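Local coordinates for protein 3,4-dihydroxy-2-butanone 4-phosphate synthase (Acinetobacter baumannii, PDB 6MNZ) that probably converts D-ribulose 5-phosphate to formate and 3,4-dihydroxy-2-butanone 4-phosphate for riboflavin biosynthesis, as a two-domain homodimer, at residues 248-261 and 289-301. Numbering follows the deposited sequence.
With SO4 (sulfate ion), chain D.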
loop_
_atom_site.group_PDB
_atom_site.type_symbol
_atom_site.label_atom_id
_atom_site.label_comp_id
_atom_site.label_asym_id
_atom_site.label_seq_id
_atom_site.Cartn_x
_atom_site.Cartn_y
_atom_site.Cartn_z
ATOM N N THR A 248 18.091 27.277 16.338
ATOM C CA THR A 248 17.830 25.846 16.392
ATOM C C THR A 248 18.512 25.166 15.215
ATOM O O THR A 248 18.447 25.661 14.084
ATOM C CB THR A 248 16.325 25.565 16.376
ATOM O OG1 THR A 248 15.686 26.319 17.415
ATOM C CG2 THR A 248 16.053 24.087 16.591
ATOM N N THR A 249 19.257 24.102 15.504
ATOM C CA THR A 249 19.850 23.268 14.467
ATOM C C THR A 249 18.810 22.280 13.954
ATOM O O THR A 249 18.202 21.546 14.741
ATOM C CB THR A 249 21.069 22.528 15.014
ATOM O OG1 THR A 249 21.965 23.463 15.628
ATOM C CG2 THR A 249 21.795 21.787 13.897
ATOM N N VAL A 250 18.547 22.315 12.650
ATOM C CA VAL A 250 17.319 21.774 12.083
ATOM C C VAL A 250 17.675 20.815 10.956
ATOM O O VAL A 250 18.596 21.072 10.175
ATOM C CB VAL A 250 16.387 22.891 11.572
ATOM C CG1 VAL A 250 15.176 22.295 10.872
ATOM C CG2 VAL A 250 15.961 23.781 12.723
ATOM N N ARG A 251 16.918 19.723 10.856
ATOM C CA ARG A 251 16.859 18.926 9.637
ATOM C C ARG A 251 15.424 18.491 9.401
ATOM O O ARG A 251 14.848 17.775 10.226
ATOM C CB ARG A 251 17.775 17.705 9.730
ATOM C CG ARG A 251 17.679 16.777 8.530
ATOM C CD ARG A 251 19.054 16.398 8.007
ATOM N NE ARG A 251 18.971 15.531 6.835
ATOM C CZ ARG A 251 19.071 15.947 5.576
ATOM N NH1 ARG A 251 19.370 17.211 5.300
ATOM N NH2 ARG A 251 18.961 15.073 4.585
ATOM N N VAL A 252 14.872 18.874 8.255
ATOM C CA VAL A 252 13.698 18.207 7.703
ATOM C C VAL A 252 14.139 16.968 6.933
ATOM O O VAL A 252 15.025 17.038 6.074
ATOM C CB VAL A 252 12.906 19.166 6.801
ATOM C CG1 VAL A 252 11.862 18.404 5.999
ATOM C CG2 VAL A 252 12.257 20.254 7.640
ATOM N N HIS A 253 13.486 15.839 7.205
ATOM C CA HIS A 253 14.030 14.522 6.893
ATOM C C HIS A 253 12.971 13.686 6.191
ATOM O O HIS A 253 11.914 13.410 6.768
ATOM C CB HIS A 253 14.510 13.813 8.159
ATOM C CG HIS A 253 15.552 12.773 7.900
ATOM N ND1 HIS A 253 16.727 13.064 7.241
ATOM C CD2 HIS A 253 15.494 11.424 7.982
ATOM C CE1 HIS A 253 17.379 11.944 6.994
ATOM N NE2 HIS A 253 16.679 10.942 7.488
ATOM N N GLY A 254 13.269 13.262 4.967
ATOM C CA GLY A 254 12.509 12.222 4.281
ATOM C C GLY A 254 13.342 10.966 4.079
ATOM O O GLY A 254 14.510 11.043 3.690
ATOM N N PHE A 255 12.711 9.811 4.297
ATOM C CA PHE A 255 13.415 8.536 4.231
ATOM C C PHE A 255 14.035 8.327 2.852
ATOM O O PHE A 255 13.563 8.856 1.844
ATOM C CB PHE A 255 12.447 7.392 4.542
ATOM C CG PHE A 255 13.113 6.054 4.685
ATOM C CD1 PHE A 255 12.660 4.965 3.959
ATOM C CD2 PHE A 255 14.039 5.838 5.689
ATOM C CE1 PHE A 255 13.204 3.711 4.152
ATOM C CE2 PHE A 255 14.615 4.596 5.861
ATOM C CZ PHE A 255 14.221 3.539 5.066
ATOM N N SER A 256 15.135 7.574 2.823
ATOM C CA SER A 256 15.813 7.242 1.573
ATOM C C SER A 256 16.847 6.149 1.827
ATOM O O SER A 256 17.010 5.716 2.974
ATOM C CB SER A 256 16.460 8.491 0.973
ATOM O OG SER A 256 17.840 8.548 1.284
ATOM N N PRO A 257 17.505 5.621 0.787
ATOM C CA PRO A 257 18.365 4.441 0.997
ATOM C C PRO A 257 19.554 4.677 1.922
ATOM O O PRO A 257 20.330 3.737 2.135
ATOM C CB PRO A 257 18.844 4.080 -0.420
ATOM C CG PRO A 257 18.319 5.138 -1.338
ATOM C CD PRO A 257 17.203 5.840 -0.638
ATOM N N VAL A 258 19.803 5.910 2.364
ATOM C CA VAL A 258 21.086 6.245 2.974
ATOM C C VAL A 258 20.972 6.188 4.492
ATOM O O VAL A 258 21.789 6.783 5.206
ATOM C CB VAL A 258 21.589 7.630 2.521
ATOM C CG1 VAL A 258 21.762 7.657 1.014
ATOM C CG2 VAL A 258 20.645 8.735 2.984
ATOM N N ARG A 259 20.048 5.371 4.996
ATOM C CA ARG A 259 19.963 5.130 6.430
ATOM C C ARG A 259 20.586 3.803 6.833
ATOM O O ARG A 259 21.218 3.712 7.889
ATOM C CB ARG A 259 18.497 5.134 6.886
ATOM C CG ARG A 259 17.648 6.211 6.268
ATOM C CD ARG A 259 18.235 7.571 6.537
ATOM N NE ARG A 259 17.313 8.622 6.139
ATOM C CZ ARG A 259 17.088 8.970 4.878
ATOM N NH1 ARG A 259 17.655 8.286 3.893
ATOM N NH2 ARG A 259 16.238 9.948 4.600
ATOM N N ASP A 260 20.205 2.728 6.149
ATOM C CA ASP A 260 20.699 1.412 6.525
ATOM C C ASP A 260 22.136 1.186 6.069
ATOM O O ASP A 260 22.893 0.481 6.744
ATOM C CB ASP A 260 19.755 0.348 5.975
ATOM C CG ASP A 260 18.345 0.486 6.530
ATOM O OD1 ASP A 260 17.541 1.203 5.896
ATOM O OD2 ASP A 260 18.178 0.220 7.742
ATOM N N LEU A 261 22.514 1.715 4.903
ATOM C CA LEU A 261 23.799 1.378 4.293
ATOM C C LEU A 261 24.850 2.466 4.494
ATOM O O LEU A 261 25.835 2.253 5.208
ATOM C CB LEU A 261 23.614 1.107 2.795
ATOM C CG LEU A 261 23.318 -0.343 2.417
ATOM C CD1 LEU A 261 22.001 -0.792 3.030
ATOM C CD2 LEU A 261 23.296 -0.524 0.905
ATOM N N VAL A 289 16.117 20.659 16.021
ATOM C CA VAL A 289 14.925 19.872 15.727
ATOM C C VAL A 289 15.198 18.991 14.513
ATOM O O VAL A 289 15.578 19.486 13.453
ATOM C CB VAL A 289 13.698 20.775 15.488
ATOM C CG1 VAL A 289 12.467 19.931 15.185
ATOM C CG2 VAL A 289 13.448 21.669 16.695
ATOM N N LEU A 290 14.938 17.695 14.648
ATOM C CA LEU A 290 14.747 16.815 13.502
ATOM C C LEU A 290 13.256 16.706 13.216
ATOM O O LEU A 290 12.474 16.365 14.108
ATOM C CB LEU A 290 15.346 15.434 13.762
ATOM C CG LEU A 290 15.356 14.493 12.556
ATOM C CD1 LEU A 290 16.628 13.663 12.536
ATOM C CD2 LEU A 290 14.127 13.594 12.554
ATOM N N VAL A 291 12.861 17.078 12.006
ATOM C CA VAL A 291 11.513 16.819 11.529
ATOM C C VAL A 291 11.498 15.504 10.762
ATOM O O VAL A 291 12.487 15.101 10.144
ATOM C CB VAL A 291 10.992 17.978 10.656
ATOM C CG1 VAL A 291 9.488 17.870 10.472
ATOM C CG2 VAL A 291 11.365 19.313 11.282
ATOM N N TRP A 292 10.315 14.898 10.690
ATOM C CA TRP A 292 10.115 13.647 9.969
ATOM C C TRP A 292 8.770 13.715 9.268
ATOM O O TRP A 292 7.738 13.901 9.922
ATOM C CB TRP A 292 10.170 12.443 10.914
ATOM C CG TRP A 292 9.935 11.130 10.225
ATOM C CD1 TRP A 292 8.730 10.539 9.980
ATOM C CD2 TRP A 292 10.933 10.188 9.811
ATOM N NE1 TRP A 292 8.916 9.309 9.400
ATOM C CE2 TRP A 292 10.260 9.064 9.294
ATOM C CE3 TRP A 292 12.330 10.211 9.775
ATOM C CZ2 TRP A 292 10.931 8.017 8.665
ATOM C CZ3 TRP A 292 12.997 9.143 9.197
ATOM C CH2 TRP A 292 12.296 8.080 8.618
ATOM N N ILE A 293 8.780 13.568 7.948
ATOM C CA ILE A 293 7.545 13.559 7.173
ATOM C C ILE A 293 6.929 12.171 7.263
ATOM O O ILE A 293 7.555 11.178 6.876
ATOM C CB ILE A 293 7.795 13.943 5.704
ATOM C CG1 ILE A 293 8.841 15.049 5.554
ATOM C CG2 ILE A 293 6.485 14.394 5.064
ATOM C CD1 ILE A 293 9.691 14.917 4.281
ATOM N N GLY A 294 5.644 12.122 7.598
ATOM C CA GLY A 294 4.898 10.890 7.441
ATOM C C GLY A 294 4.719 10.539 5.975
ATOM O O GLY A 294 4.443 11.397 5.134
ATOM N N GLN A 295 4.896 9.255 5.670
ATOM C CA GLN A 295 4.656 8.710 4.342
ATOM C C GLN A 295 3.679 7.551 4.473
ATOM O O GLN A 295 3.699 6.827 5.472
ATOM C CB GLN A 295 5.964 8.217 3.703
ATOM C CG GLN A 295 6.408 8.969 2.460
ATOM C CD GLN A 295 7.605 8.313 1.789
ATOM O OE1 GLN A 295 8.717 8.351 2.315
ATOM N NE2 GLN A 295 7.344 7.564 0.724
ATOM N N ASP A 296 2.799 7.400 3.481
ATOM C CA ASP A 296 1.855 6.289 3.517
ATOM C C ASP A 296 2.576 4.953 3.530
ATOM O O ASP A 296 2.188 4.047 4.276
ATOM C CB ASP A 296 0.909 6.365 2.320
ATOM C CG ASP A 296 0.076 7.623 2.320
ATOM O OD1 ASP A 296 -0.462 7.966 3.392
ATOM O OD2 ASP A 296 0.032 8.314 1.280
ATOM N N HIS A 297 3.738 4.890 2.884
ATOM C CA HIS A 297 4.627 3.743 2.961
ATOM C C HIS A 297 6.051 4.243 2.777
ATOM O O HIS A 297 6.288 5.239 2.088
ATOM C CB HIS A 297 4.284 2.686 1.906
ATOM C CG HIS A 297 2.876 2.184 1.987
ATOM N ND1 HIS A 297 2.356 1.603 3.124
ATOM C CD2 HIS A 297 1.863 2.224 1.090
ATOM C CE1 HIS A 297 1.084 1.308 2.924
ATOM N NE2 HIS A 297 0.762 1.665 1.694
ATOM N N LEU A 298 6.997 3.545 3.395
ATOM C CA LEU A 298 8.414 3.811 3.188
ATOM C C LEU A 298 8.983 2.780 2.224
ATOM O O LEU A 298 8.824 1.572 2.432
ATOM C CB LEU A 298 9.175 3.774 4.512
ATOM C CG LEU A 298 8.887 4.909 5.498
ATOM C CD1 LEU A 298 9.739 4.755 6.750
ATOM C CD2 LEU A 298 9.125 6.266 4.851
ATOM N N GLN A 299 9.625 3.260 1.161
ATOM C CA GLN A 299 10.170 2.363 0.154
ATOM C C GLN A 299 11.109 1.357 0.803
ATOM O O GLN A 299 11.913 1.704 1.673
ATOM C CB GLN A 299 10.913 3.153 -0.924
ATOM C CG GLN A 299 11.446 2.285 -2.055
ATOM C CD GLN A 299 12.129 3.089 -3.144
ATOM O OE1 GLN A 299 12.683 4.156 -2.882
ATOM N NE2 GLN A 299 12.247 2.495 -4.325
ATOM N N ASP A 300 11.061 0.122 0.319
ATOM C CA ASP A 300 11.958 -0.904 0.816
ATOM C C ASP A 300 13.348 -0.730 0.213
ATOM O O ASP A 300 13.551 0.018 -0.747
ATOM C CB ASP A 300 11.407 -2.292 0.492
ATOM C CG ASP A 300 12.129 -3.394 1.239
ATOM O OD1 ASP A 300 12.204 -4.520 0.703
ATOM O OD2 ASP A 300 12.721 -3.103 2.299
ATOM N N LEU A 301 14.332 -1.367 0.851
ATOM C CA LEU A 301 15.721 -1.130 0.479
ATOM C C LEU A 301 16.054 -1.748 -0.874
ATOM O O LEU A 301 16.898 -1.217 -1.604
ATOM C CB LEU A 301 16.651 -1.682 1.558
ATOM C CG LEU A 301 18.150 -1.570 1.275
ATOM C CD1 LEU A 301 18.544 -0.136 0.949
ATOM C CD2 LEU A 301 18.943 -2.089 2.463
HETATM S S SO4 D . 20.671 16.625 1.904
HETATM O O1 SO4 D . 19.254 16.920 2.098
HETATM O O2 SO4 D . 21.467 17.429 2.828
HETATM O O3 SO4 D . 20.911 15.207 2.154
HETATM O O4 SO4 D . 21.046 16.950 0.531
#
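The carbonyl oxygen of Arg-251 accepts the backbone N-H of Val-291 at 2.8 Å (Val-291 N to Arg-251 O), while the CA-H of Leu-290 leans on the same oxygen. Arg-251 N in turn donates to Val-289 O, and a weak bond from Ile-293 N to His-253 O ends the series, so strands 248-253 and 290-292 run as parallel neighbours. Val-252 and Val-291 lie side by side on one face of the sheet (CG2 to CG2, 3.9 Å), under helix 320-336. His-253 and Trp-292 occupy the other face: CG anti to the backbone N (chi1 -156°) carries the imidazole to the rim of the indole, His-253 CD2 3.6 Å from Trp-292 CZ3, with the ring planes 40° apart. Past the strands, Leu-298 crosses Phe-255 at about a right angle, placing CD1 over one ring face, and Gln-299 O approaches that ring's edge, 3.4 Å from CE1. On the Arg-251 side chain, NH1 and NH2 share O1 of a sulfate, probably from the crystallisation liquor, at the guanidinium edge, and Ser-347 also holds this ion. Backbone bonds thus fix the pairing inside the GTP cyclohydrolase II-like domain, whereas aromatic and aliphatic groups join the following loops, and the indole N-H of Trp-292, bonded to Asp-300 of the second subunit, ties them to the dimer interface.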